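Local coordinates for photosystem II assembly protein Ycf48 (Thermosynechococcus elongatus, PDB 5OJ5) that probably acts early in photosystem II assembly and in replacing photodamaged D1 protein, whose C-terminal extension it binds, at residues 193-197 / 208-212; 202-206 / 226-230; 233-239 / 274-280; 270-274 / 285-291. All coordinates share one frame; numbering follows the deposited sequence.

Interaction 1 (193-197 / 208-212)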
loop_
_atom_site.group_PDB
_atom_site.type_symbol
_atom_site.label_atom_id
_atom_site.label_comp_id
_atom_site.label_asym_id
_atom_site.label_seq_id
_atom_site.Cartn_x
_atom_site.Cartn_y
_atom_site.Cartn_z
ATOM N N SER A 193 -1.224 9.527 11.937
ATOM C CA SER A 193 -1.110 9.453 13.375
ATOM C C SER A 193 -1.126 8.042 13.893
ATOM O O SER A 193 -1.290 7.833 15.107
ATOM C CB SER A 193 -2.165 10.296 14.015
ATOM O OG SER A 193 -3.367 9.888 13.458
ATOM N N GLY A 194 -0.963 7.055 12.998
ATOM C CA GLY A 194 -0.788 5.694 13.470
ATOM C C GLY A 194 -2.074 4.956 13.715
ATOM O O GLY A 194 -2.039 3.941 14.396
ATOM N N GLU A 195 -3.204 5.466 13.194
ATOM C CA GLU A 195 -4.419 4.666 13.179
ATOM C C GLU A 195 -4.379 3.701 12.009
ATOM O O GLU A 195 -3.696 3.939 11.008
ATOM C CB GLU A 195 -5.613 5.591 12.978
ATOM C CG GLU A 195 -5.613 6.676 13.952
ATOM C CD GLU A 195 -6.319 7.955 13.461
ATOM O OE1 GLU A 195 -6.056 8.534 12.308
ATOM O OE2 GLU A 195 -7.129 8.417 14.311
ATOM N N TYR A 196 -5.126 2.608 12.128
ATOM C CA TYR A 196 -5.242 1.650 11.031
ATOM C C TYR A 196 -6.698 1.366 10.739
ATOM O O TYR A 196 -7.557 1.431 11.618
ATOM C CB TYR A 196 -4.518 0.336 11.389
ATOM C CG TYR A 196 -3.016 0.460 11.501
ATOM C CD1 TYR A 196 -2.207 0.192 10.395
ATOM C CD2 TYR A 196 -2.398 0.853 12.686
ATOM C CE1 TYR A 196 -0.823 0.242 10.472
ATOM C CE2 TYR A 196 -0.991 0.921 12.764
ATOM C CZ TYR A 196 -0.223 0.599 11.662
ATOM O OH TYR A 196 1.153 0.644 11.776
ATOM N N VAL A 197 -6.932 0.997 9.476
ATOM C CA VAL A 197 -8.235 0.526 9.019
ATOM C C VAL A 197 -8.017 -0.753 8.236
ATOM O O VAL A 197 -7.125 -0.830 7.383
ATOM C CB VAL A 197 -8.994 1.613 8.227
ATOM C CG1 VAL A 197 -8.309 2.035 6.917
ATOM C CG2 VAL A 197 -10.423 1.129 7.911
ATOM N N THR A 208 -11.352 -0.660 12.781
ATOM C CA THR A 208 -10.370 0.390 13.019
ATOM C C THR A 208 -9.639 0.163 14.335
ATOM O O THR A 208 -10.173 -0.447 15.270
ATOM C CB THR A 208 -11.011 1.789 13.005
ATOM O OG1 THR A 208 -12.033 1.851 14.005
ATOM C CG2 THR A 208 -11.618 2.142 11.648
ATOM N N TRP A 209 -8.423 0.694 14.400
ATOM C CA TRP A 209 -7.656 0.651 15.645
ATOM C C TRP A 209 -6.859 1.923 15.760
ATOM O O TRP A 209 -6.321 2.407 14.776
ATOM C CB TRP A 209 -6.709 -0.559 15.668
ATOM C CG TRP A 209 -5.866 -0.590 16.929
ATOM C CD1 TRP A 209 -6.229 -1.088 18.126
ATOM C CD2 TRP A 209 -4.547 -0.039 17.086
ATOM N NE1 TRP A 209 -5.187 -0.912 19.035
ATOM C CE2 TRP A 209 -4.146 -0.294 18.403
ATOM C CE3 TRP A 209 -3.669 0.611 16.224
ATOM C CZ2 TRP A 209 -2.889 0.104 18.893
ATOM C CZ3 TRP A 209 -2.426 1.002 16.712
ATOM C CH2 TRP A 209 -2.062 0.730 18.017
ATOM N N GLU A 210 -6.738 2.438 16.977
ATOM C CA GLU A 210 -5.807 3.524 17.240
ATOM C C GLU A 210 -5.093 3.245 18.541
ATOM O O GLU A 210 -5.614 2.541 19.406
ATOM C CB GLU A 210 -6.469 4.896 17.317
ATOM C CG GLU A 210 -7.481 5.029 18.345
ATOM C CD GLU A 210 -8.014 6.449 18.341
ATOM O OE1 GLU A 210 -7.251 7.404 18.635
ATOM O OE2 GLU A 210 -9.191 6.605 17.998
ATOM N N PRO A 211 -3.900 3.828 18.719
ATOM C CA PRO A 211 -3.122 3.622 19.939
ATOM C C PRO A 211 -3.978 3.880 21.155
ATOM O O PRO A 211 -4.760 4.844 21.197
ATOM C CB PRO A 211 -2.009 4.660 19.809
ATOM C CG PRO A 211 -1.778 4.726 18.350
ATOM C CD PRO A 211 -3.126 4.530 17.689
ATOM N N GLY A 212 -3.812 3.022 22.151
ATOM C CA GLY A 212 -4.594 3.071 23.338
ATOM C C GLY A 212 -5.712 2.065 23.367
ATOM O O GLY A 212 -6.122 1.637 24.442
#

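Interaction 2 (202-206 / 226-230)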
loop_
_atom_site.group_PDB
_atom_site.type_symbol
_atom_site.label_atom_id
_atom_site.label_comp_id
_atom_site.label_asym_id
_atom_site.label_seq_id
_atom_site.Cartn_x
_atom_site.Cartn_y
_atom_site.Cartn_z
ATOM N N ARG A 202 -13.946 -11.065 3.522
ATOM C CA ARG A 202 -14.870 -11.082 2.407
ATOM C C ARG A 202 -15.562 -9.750 2.233
ATOM O O ARG A 202 -16.568 -9.655 1.506
ATOM C CB ARG A 202 -15.870 -12.248 2.555
ATOM C CG ARG A 202 -15.154 -13.593 2.740
ATOM C CD ARG A 202 -14.367 -14.006 1.522
ATOM N NE ARG A 202 -15.279 -14.300 0.419
ATOM C CZ ARG A 202 -15.862 -15.478 0.186
ATOM N NH1 ARG A 202 -15.646 -16.545 0.960
ATOM N NH2 ARG A 202 -16.682 -15.581 -0.843
ATOM N N GLY A 203 -15.036 -8.699 2.860
ATOM C CA GLY A 203 -15.579 -7.366 2.684
ATOM C C GLY A 203 -16.924 -7.131 3.322
ATOM O O GLY A 203 -17.584 -6.135 2.973
ATOM N N SER A 204 -17.339 -7.960 4.281
ATOM C CA SER A 204 -18.623 -7.729 4.938
ATOM C C SER A 204 -18.619 -6.482 5.787
ATOM O O SER A 204 -19.657 -5.828 5.933
ATOM C CB SER A 204 -18.992 -8.924 5.804
ATOM O OG SER A 204 -19.381 -10.035 5.011
ATOM N N PHE A 205 -17.462 -6.162 6.408
ATOM C CA PHE A 205 -17.371 -5.037 7.324
ATOM C C PHE A 205 -15.917 -4.574 7.389
ATOM O O PHE A 205 -15.057 -5.087 6.672
ATOM C CB PHE A 205 -18.088 -5.333 8.639
ATOM C CG PHE A 205 -17.535 -6.504 9.392
ATOM C CD1 PHE A 205 -16.381 -6.361 10.162
ATOM C CD2 PHE A 205 -18.146 -7.763 9.337
ATOM C CE1 PHE A 205 -15.869 -7.435 10.884
ATOM C CE2 PHE A 205 -17.624 -8.832 10.057
ATOM C CZ PHE A 205 -16.474 -8.669 10.791
ATOM N N TYR A 206 -15.639 -3.560 8.214
ATOM C CA TYR A 206 -14.278 -3.098 8.405
ATOM C C TYR A 206 -14.053 -2.896 9.883
ATOM O O TYR A 206 -14.991 -2.878 10.678
ATOM C CB TYR A 206 -13.985 -1.845 7.578
ATOM C CG TYR A 206 -14.697 -0.590 8.006
ATOM C CD1 TYR A 206 -14.051 0.382 8.807
ATOM C CD2 TYR A 206 -15.991 -0.298 7.579
ATOM C CE1 TYR A 206 -14.684 1.547 9.176
ATOM C CE2 TYR A 206 -16.626 0.889 7.961
ATOM C CZ TYR A 206 -15.952 1.802 8.749
ATOM O OH TYR A 206 -16.608 2.965 9.101
ATOM N N ARG A 226 -19.871 -5.423 -1.383
ATOM C CA ARG A 226 -18.836 -5.695 -0.395
ATOM C C ARG A 226 -17.687 -4.699 -0.508
ATOM O O ARG A 226 -17.359 -4.195 -1.592
ATOM C CB ARG A 226 -18.311 -7.120 -0.554
ATOM C CG ARG A 226 -19.328 -8.217 -0.348
ATOM C CD ARG A 226 -19.950 -8.142 1.028
ATOM N NE ARG A 226 -20.913 -9.214 1.253
ATOM C CZ ARG A 226 -20.594 -10.444 1.615
ATOM N NH1 ARG A 226 -19.336 -10.760 1.844
ATOM N NH2 ARG A 226 -21.546 -11.360 1.841
ATOM N N LEU A 227 -17.057 -4.452 0.646
ATOM C CA LEU A 227 -15.873 -3.611 0.683
ATOM C C LEU A 227 -14.693 -4.323 0.063
ATOM O O LEU A 227 -14.507 -5.535 0.214
ATOM C CB LEU A 227 -15.530 -3.329 2.143
ATOM C CG LEU A 227 -16.452 -2.392 2.874
ATOM C CD1 LEU A 227 -16.278 -2.514 4.346
ATOM C CD2 LEU A 227 -16.137 -0.922 2.416
ATOM N N HIS A 228 -13.875 -3.556 -0.640
ATOM C CA HIS A 228 -12.622 -4.055 -1.162
ATOM C C HIS A 228 -11.396 -3.454 -0.495
ATOM O O HIS A 228 -10.475 -4.167 -0.106
ATOM C CB HIS A 228 -12.461 -3.822 -2.655
ATOM C CG HIS A 228 -11.198 -4.427 -3.128
ATOM N ND1 HIS A 228 -10.953 -5.778 -2.979
ATOM C CD2 HIS A 228 -10.033 -3.871 -3.539
ATOM C CE1 HIS A 228 -9.726 -6.045 -3.373
ATOM N NE2 HIS A 228 -9.148 -4.910 -3.724
ATOM N N ASN A 229 -11.358 -2.127 -0.346
ATOM C CA ASN A 229 -10.207 -1.432 0.221
ATOM C C ASN A 229 -10.694 -0.179 0.923
ATOM O O ASN A 229 -11.750 0.350 0.580
ATOM C CB ASN A 229 -9.152 -1.113 -0.859
ATOM C CG ASN A 229 -7.760 -0.856 -0.309
ATOM O OD1 ASN A 229 -7.531 -0.867 0.913
ATOM N ND2 ASN A 229 -6.807 -0.630 -1.213
ATOM N N MET A 230 -9.917 0.258 1.912
ATOM C CA MET A 230 -10.227 1.481 2.652
ATOM C C MET A 230 -8.924 2.116 3.076
ATOM O O MET A 230 -7.929 1.410 3.319
ATOM C CB MET A 230 -11.042 1.232 3.910
ATOM C CG MET A 230 -12.430 0.713 3.602
ATOM S SD MET A 230 -13.429 0.410 5.081
ATOM C CE MET A 230 -13.720 2.089 5.583
#

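Interaction 3 (233-239 / 274-280)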
loop_
_atom_site.group_PDB
_atom_site.type_symbol
_atom_site.label_atom_id
_atom_site.label_comp_id
_atom_site.label_asym_id
_atom_site.label_seq_id
_atom_site.Cartn_x
_atom_site.Cartn_y
_atom_site.Cartn_z
ATOM N N THR A 233 -7.867 9.852 4.084
ATOM C CA THR A 233 -7.597 11.031 3.271
ATOM C C THR A 233 -6.603 11.927 3.986
ATOM O O THR A 233 -6.324 11.706 5.159
ATOM C CB THR A 233 -8.886 11.814 3.055
ATOM O OG1 THR A 233 -9.216 12.485 4.282
ATOM C CG2 THR A 233 -10.037 10.934 2.589
ATOM N N PRO A 234 -6.074 12.973 3.346
ATOM C CA PRO A 234 -5.156 13.897 4.021
ATOM C C PRO A 234 -5.859 14.972 4.825
ATOM O O PRO A 234 -5.226 15.945 5.238
ATOM C CB PRO A 234 -4.375 14.543 2.865
ATOM C CG PRO A 234 -4.844 13.939 1.644
ATOM C CD PRO A 234 -6.097 13.208 1.897
ATOM N N ASP A 235 -7.143 14.807 5.084
ATOM C CA ASP A 235 -7.891 15.768 5.876
ATOM C C ASP A 235 -8.706 15.085 6.962
ATOM O O ASP A 235 -9.619 15.683 7.517
ATOM C CB ASP A 235 -8.778 16.671 5.029
ATOM C CG ASP A 235 -9.645 15.886 4.071
ATOM O OD1 ASP A 235 -10.168 14.827 4.436
ATOM O OD2 ASP A 235 -9.770 16.311 2.906
ATOM N N GLY A 236 -8.367 13.862 7.326
ATOM C CA GLY A 236 -8.963 13.265 8.502
ATOM C C GLY A 236 -10.223 12.470 8.244
ATOM O O GLY A 236 -10.968 12.194 9.197
ATOM N N ARG A 237 -10.489 12.095 7.010
ATOM C CA ARG A 237 -11.619 11.249 6.645
ATOM C C ARG A 237 -11.108 9.878 6.220
ATOM O O ARG A 237 -9.902 9.654 6.058
ATOM C CB ARG A 237 -12.422 11.896 5.514
ATOM C CG ARG A 237 -13.108 13.211 5.912
ATOM C CD ARG A 237 -13.806 13.835 4.703
ATOM N NE ARG A 237 -12.806 14.277 3.750
ATOM C CZ ARG A 237 -12.915 14.233 2.419
ATOM N NH1 ARG A 237 -13.994 13.753 1.795
ATOM N NH2 ARG A 237 -11.896 14.658 1.699
ATOM N N LEU A 238 -12.052 8.967 6.028
ATOM C CA LEU A 238 -11.827 7.673 5.409
ATOM C C LEU A 238 -12.373 7.681 3.991
ATOM O O LEU A 238 -13.346 8.374 3.671
ATOM C CB LEU A 238 -12.511 6.561 6.188
ATOM C CG LEU A 238 -12.049 6.228 7.623
ATOM C CD1 LEU A 238 -13.071 5.306 8.362
ATOM C CD2 LEU A 238 -10.732 5.580 7.574
ATOM N N TRP A 239 -11.768 6.828 3.159
ATOM C CA TRP A 239 -12.311 6.494 1.854
ATOM C C TRP A 239 -12.529 4.989 1.802
ATOM O O TRP A 239 -11.865 4.227 2.501
ATOM C CB TRP A 239 -11.395 6.965 0.698
ATOM C CG TRP A 239 -9.981 6.461 0.734
ATOM C CD1 TRP A 239 -8.878 7.133 1.201
ATOM C CD2 TRP A 239 -9.512 5.192 0.274
ATOM N NE1 TRP A 239 -7.750 6.371 1.048
ATOM C CE2 TRP A 239 -8.111 5.168 0.489
ATOM C CE3 TRP A 239 -10.117 4.070 -0.313
ATOM C CZ2 TRP A 239 -7.320 4.074 0.149
ATOM C CZ3 TRP A 239 -9.318 2.963 -0.632
ATOM C CH2 TRP A 239 -7.937 2.976 -0.391
ATOM N N ASP A 274 -6.870 0.646 -5.574
ATOM C CA ASP A 274 -6.248 1.546 -4.615
ATOM C C ASP A 274 -6.583 2.982 -4.969
ATOM O O ASP A 274 -6.924 3.301 -6.120
ATOM C CB ASP A 274 -4.723 1.361 -4.580
ATOM C CG ASP A 274 -4.096 1.877 -3.310
ATOM O OD1 ASP A 274 -4.825 2.037 -2.298
ATOM O OD2 ASP A 274 -2.860 2.009 -3.276
ATOM N N LEU A 275 -6.484 3.835 -3.954
ATOM C CA LEU A 275 -6.793 5.256 -4.065
ATOM C C LEU A 275 -5.717 5.978 -3.264
ATOM O O LEU A 275 -5.426 5.575 -2.123
ATOM C CB LEU A 275 -8.188 5.512 -3.460
ATOM C CG LEU A 275 -8.737 6.932 -3.546
ATOM C CD1 LEU A 275 -10.246 6.889 -3.461
ATOM C CD2 LEU A 275 -8.226 7.801 -2.436
ATOM N N ALA A 276 -5.103 7.008 -3.829
ATOM C CA ALA A 276 -4.115 7.767 -3.083
ATOM C C ALA A 276 -4.093 9.208 -3.520
ATOM O O ALA A 276 -4.322 9.521 -4.692
ATOM C CB ALA A 276 -2.707 7.168 -3.239
ATOM N N TYR A 277 -3.772 10.087 -2.585
ATOM C CA TYR A 277 -3.698 11.516 -2.820
ATOM C C TYR A 277 -2.270 11.944 -3.131
ATOM O O TYR A 277 -1.342 11.642 -2.376
ATOM C CB TYR A 277 -4.178 12.296 -1.596
ATOM C CG TYR A 277 -5.658 12.199 -1.320
ATOM C CD1 TYR A 277 -6.476 13.301 -1.520
ATOM C CD2 TYR A 277 -6.249 11.005 -0.857
ATOM C CE1 TYR A 277 -7.833 13.223 -1.259
ATOM C CE2 TYR A 277 -7.621 10.938 -0.619
ATOM C CZ TYR A 277 -8.403 12.044 -0.813
ATOM O OH TYR A 277 -9.750 11.937 -0.544
ATOM N N ARG A 278 -2.085 12.676 -4.211
ATOM C CA ARG A 278 -0.800 13.336 -4.448
ATOM C C ARG A 278 -0.714 14.641 -3.674
ATOM O O ARG A 278 0.369 15.028 -3.214
ATOM C CB ARG A 278 -0.605 13.587 -5.958
ATOM C CG ARG A 278 0.789 14.105 -6.254
ATOM C CD ARG A 278 1.018 14.328 -7.740
ATOM N NE ARG A 278 0.239 15.425 -8.291
ATOM C CZ ARG A 278 0.590 16.706 -8.228
ATOM N NH1 ARG A 278 1.747 17.034 -7.659
ATOM N NH2 ARG A 278 -0.198 17.615 -8.768
ATOM N N THR A 279 -1.846 15.356 -3.583
ATOM C CA THR A 279 -1.975 16.616 -2.879
ATOM C C THR A 279 -3.336 16.566 -2.205
ATOM O O THR A 279 -4.111 15.640 -2.455
ATOM C CB THR A 279 -1.960 17.806 -3.855
ATOM O OG1 THR A 279 -3.149 17.765 -4.631
ATOM C CG2 THR A 279 -0.704 17.797 -4.721
ATOM N N PRO A 280 -3.708 17.559 -1.404
ATOM C CA PRO A 280 -5.033 17.493 -0.779
ATOM C C PRO A 280 -6.177 17.436 -1.772
ATOM O O PRO A 280 -7.216 16.857 -1.442
ATOM C CB PRO A 280 -5.082 18.763 0.089
ATOM C CG PRO A 280 -3.666 19.014 0.460
ATOM C CD PRO A 280 -2.850 18.563 -0.743
HETATM O O HOH W 1 -7.554 16.691 1.594
HETATM O O HOH W 2 -11.060 14.278 -0.773
HETATM O O HOH W 3 -4.871 6.677 0.462
#

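Interaction 4 (270-274 / 285-291)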
loop_
_atom_site.group_PDB
_atom_site.type_symbol
_atom_site.label_atom_id
_atom_site.label_comp_id
_atom_site.label_asym_id
_atom_site.label_seq_id
_atom_site.Cartn_x
_atom_site.Cartn_y
_atom_site.Cartn_z
ATOM N N VAL A 270 -15.538 -2.410 -14.129
ATOM C CA VAL A 270 -14.126 -2.266 -13.811
ATOM C C VAL A 270 -13.973 -2.025 -12.318
ATOM O O VAL A 270 -14.506 -1.061 -11.766
ATOM C CB VAL A 270 -13.442 -1.184 -14.652
ATOM C CG1 VAL A 270 -14.026 0.087 -14.338
ATOM C CG2 VAL A 270 -11.961 -1.115 -14.316
ATOM N N GLY A 271 -13.212 -2.865 -11.684
ATOM C CA GLY A 271 -12.988 -2.749 -10.281
ATOM C C GLY A 271 -11.785 -1.877 -10.006
ATOM O O GLY A 271 -10.801 -1.837 -10.756
ATOM N N PHE A 272 -11.856 -1.192 -8.881
ATOM C CA PHE A 272 -10.722 -0.409 -8.428
ATOM C C PHE A 272 -9.991 -1.139 -7.314
ATOM O O PHE A 272 -10.567 -1.935 -6.574
ATOM C CB PHE A 272 -11.134 0.997 -7.963
ATOM C CG PHE A 272 -11.770 1.756 -9.067
ATOM C CD1 PHE A 272 -13.136 2.105 -9.027
ATOM C CD2 PHE A 272 -11.038 2.086 -10.182
ATOM C CE1 PHE A 272 -13.742 2.818 -10.080
ATOM C CE2 PHE A 272 -11.635 2.793 -11.256
ATOM C CZ PHE A 272 -12.980 3.137 -11.187
ATOM N N LEU A 273 -8.706 -0.814 -7.167
ATOM C CA LEU A 273 -7.811 -1.524 -6.267
ATOM C C LEU A 273 -7.203 -0.609 -5.231
ATOM O O LEU A 273 -6.963 -1.054 -4.118
ATOM C CB LEU A 273 -6.739 -2.233 -7.085
ATOM C CG LEU A 273 -7.305 -3.309 -8.026
ATOM C CD1 LEU A 273 -6.311 -3.733 -9.074
ATOM C CD2 LEU A 273 -7.800 -4.487 -7.215
ATOM N N ASP A 274 -6.870 0.646 -5.574
ATOM C CA ASP A 274 -6.248 1.546 -4.615
ATOM C C ASP A 274 -6.583 2.982 -4.969
ATOM O O ASP A 274 -6.924 3.301 -6.120
ATOM C CB ASP A 274 -4.723 1.361 -4.580
ATOM C CG ASP A 274 -4.096 1.877 -3.310
ATOM O OD1 ASP A 274 -4.825 2.037 -2.298
ATOM O OD2 ASP A 274 -2.860 2.009 -3.276
ATOM N N LEU A 285 -6.825 7.005 -8.667
ATOM C CA LEU A 285 -7.614 5.815 -8.439
ATOM C C LEU A 285 -7.182 4.793 -9.466
ATOM O O LEU A 285 -7.300 5.030 -10.668
ATOM C CB LEU A 285 -9.105 6.175 -8.554
ATOM C CG LEU A 285 -10.105 5.067 -8.344
ATOM C CD1 LEU A 285 -10.073 4.521 -6.926
ATOM C CD2 LEU A 285 -11.494 5.610 -8.640
ATOM N N ALA A 286 -6.632 3.683 -8.980
ATOM C CA ALA A 286 -6.030 2.650 -9.807
ATOM C C ALA A 286 -6.874 1.394 -9.759
ATOM O O ALA A 286 -7.366 1.015 -8.700
ATOM C CB ALA A 286 -4.625 2.330 -9.287
ATOM N N GLY A 287 -7.005 0.726 -10.895
ATOM C CA GLY A 287 -7.786 -0.486 -10.929
ATOM C C GLY A 287 -7.316 -1.480 -11.953
ATOM O O GLY A 287 -6.195 -1.465 -12.446
ATOM N N GLY A 288 -8.213 -2.384 -12.260
ATOM C CA GLY A 288 -7.866 -3.471 -13.126
ATOM C C GLY A 288 -7.724 -3.045 -14.565
ATOM O O GLY A 288 -8.295 -2.050 -15.025
ATOM N N ALA A 289 -6.954 -3.854 -15.296
ATOM C CA ALA A 289 -6.902 -3.783 -16.761
ATOM C C ALA A 289 -6.602 -2.360 -17.266
ATOM O O ALA A 289 -7.284 -1.818 -18.137
ATOM C CB ALA A 289 -8.179 -4.359 -17.379
ATOM N N GLY A 290 -5.559 -1.753 -16.709
ATOM C CA GLY A 290 -5.122 -0.474 -17.206
ATOM C C GLY A 290 -5.917 0.726 -16.736
ATOM O O GLY A 290 -5.657 1.827 -17.221
ATOM N N ALA A 291 -6.859 0.553 -15.816
ATOM C CA ALA A 291 -7.690 1.657 -15.360
ATOM C C ALA A 291 -6.931 2.556 -14.390
ATOM O O ALA A 291 -6.445 2.102 -13.344
ATOM C CB ALA A 291 -8.955 1.112 -14.687
#

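Interaction 1 (193-197 / 208-212)
Tyr-196 and Trp-209 lie side by side on one face of the hairpin formed by strands 196-199 and 205-209, their side chains running the same way. The rings meet edge to edge and do not stack: Tyr-196 CD2 lies 3.8 Å from Trp-209 CE3, each close to the plane of the other ring. The indole is brought alongside by a CG anti to its own backbone nitrogen (chi1 178°). Beneath the rings the same two residues form an antiparallel hydrogen-bonded pair, with Tyr-196 N to Trp-209 O at 2.9 Å and the return bond from Trp-209 N to Tyr-196 O at 3.0 Å.

The other face belongs to Val-197 and Thr-208, a non-hydrogen-bonded pair touching through their CG2 methyls at 4.1 Å. Beyond the strand ends, Pro-211 CD closes to 3.5 Å from Gly-194 O. Glu-195 and Glu-210 touch through their aliphatic parts, CG of the first against CB of the second.

The hairpin supplies the two middle strands of a blade of the seven-bladed beta-propeller, and residues 208-212 belong to its Arg-rich patch. Tyr-196 OH bonds Glu-156 and Arg-190, Trp-209 NE1 bonds Gln-213 O, and Thr-208 OG1 bonds His-219; Trp-209 also packs on Leu-177 and Val-178 of the preceding blade. Glu-195, described in one of its two deposited positions, bonds the Ser-191 hydroxyl. Across the contact itself, therefore, the backbone supplies the directional bonds and the aromatic edges the apolar cover, while the like charges of the two glutamates would, if anything, disfavour a close approach.

Interaction 2 (202-206 / 226-230)
One face of the Tyr-206 ring is covered by Met-230, whose CE stands 3.5 Å from the ring centroid, only 6° off the normal. The sulfur, 3.8 Å from the same centroid, adds a Met-aromatic contact to this CH-pi one. A turn at chi3 (71°) lays the methyl over the ring centre. Leu-227 CD1 approaches the ring obliquely, 3.9 Å from Tyr-206 CD2. The ring also stacks with His-219.

The guanidinium of Arg-226 has Arg-202 O at its edge, nearly in its plane, and NH1 bonds this oxygen at 3.0 Å, although from above the carbonyl plane. Over one guanidinium face Ser-204 OG, modelled in two positions, comes near NH1 without a hydrogen bond; this approach is doubtful. These groups span the seam between consecutive propeller blades: strand 205-209 lies inside one four-stranded blade, strand 227-232 opens the next, and residues 202-206 and Arg-226 are part of the Arg-rich patch. A classic beta bulge at His-228 and Asn-229, opposite Ile-241, lies within strand 227-232. On the backbone, Leu-227 N bonds Gly-203 O at 2.9 Å. Gly-203 CA in turn makes a CA-H...O contact of 3.3 Å with Leu-227 O.

Interaction 3 (233-239 / 274-280)
Pro-234 CD sits 3.3 Å from the centroid of the Tyr-277 ring, almost on its normal, in a CH-pi contact whose two side chains cross at about a right angle. Tyr-277 CG, anti to the carbonyl carbon (chi1 -70°), carries the ring under the proline. In a second CH-pi contact Leu-275 CD2 stands 3.7 Å from the centroid of the five-membered ring of Trp-239, while its CB lies against the six-membered part of the same face. At the far end of the tyrosine, Thr-233 CG2 touches OH at 3.3 Å.

Polar links across the contact run through water. One molecule accepts from Arg-237 NH2 at 2.6 Å and is bonded to Tyr-277 OH at 2.7 Å; another accepts from Trp-239 NE1 and donates to Leu-275 O at 2.9 Å. A third donates both to Asp-235 OD2 and to Pro-280 O.

Within 233-239, Arg-237 grips Asp-235 side-on, its NE reaching OD1 at 2.8 Å and its NH2 the syn lone pair of OD2. Thr-233 OG1 donates to the same OD1 from the opposite face of the carboxylate and accepts from Arg-237 N. These bonds, with that from Thr-233 N to Arg-237 O, brace the turn.

The contact joins adjacent propeller blades: the loop between strands 227-232 and 238-242, with the start of the latter, lies against strand 272-277 and the turn that follows it. Phe-249 of strand 246-251 packs on Arg-237, Trp-239 and Tyr-277, and Val-283 of strand 283-287 backs Leu-275 and Tyr-277.

Interaction 4 (270-274 / 285-291)
Phe-272 and Leu-285 form the tight part of a beta hairpin whose strands, 272-277 and 283-287, are neighbours in one propeller blade. Their side chains cross at about a right angle, and Leu-285 CD2 lies 3.6 Å from the ring centroid, 1° off its normal. Together the leucine's first two torsions (chi1 -180°, chi2 65°) bring CD2 over the phenyl face and leave CD1 3.5 Å from Asp-274 O. Ile-241 of the preceding blade touches both residues, and this side is buried.

The pairing is shifted by one residue at a classic beta bulge, in which Leu-273 and Asp-274 both face Ala-286. Asp-274 and Ala-286 make the hydrogen-bonded pair, and at Phe-272 and Gly-287 the strands close to a CA-CA distance of 3.9 Å.

Toward the type I' turn from Gly-288 to Ala-291 the packing is sparser and partly open to solvent. Here Val-270 CG2 meets Ala-291 CB at 3.8 Å, Leu-273 CD1 rests against the backbone of Gly-287 and Gly-288, and the bond from Gly-288 N to Gly-271 O ties the strand ends. At the bulge, Ala-286 O is held by two donors at once, Leu-273 N at 2.7 Å and Asp-274 N at 3.2 Å.

How the interactions relate
The four contacts follow three successive blades of the propeller. Interactions 1 and 4 each lie inside a blade, on opposite sides of the chain's centre and with their own centres about 27 Å apart; interactions 2 and 3 bridge the two seams on either side of the middle blade. Interaction 1 meets interaction 2 where Val-197 CG2 packs 3.8 Å from Tyr-206 CD1, and these two contacts hold part of the Arg-rich patch. Interactions 2 and 3 touch through Met-230 CB and Trp-239 O, 3.4 Å apart. Asn-229 ND2 probably bonds Leu-273 O at 2.9 Å, linking interactions 2 and 4, while Asp-274 is common to interactions 3 and 4.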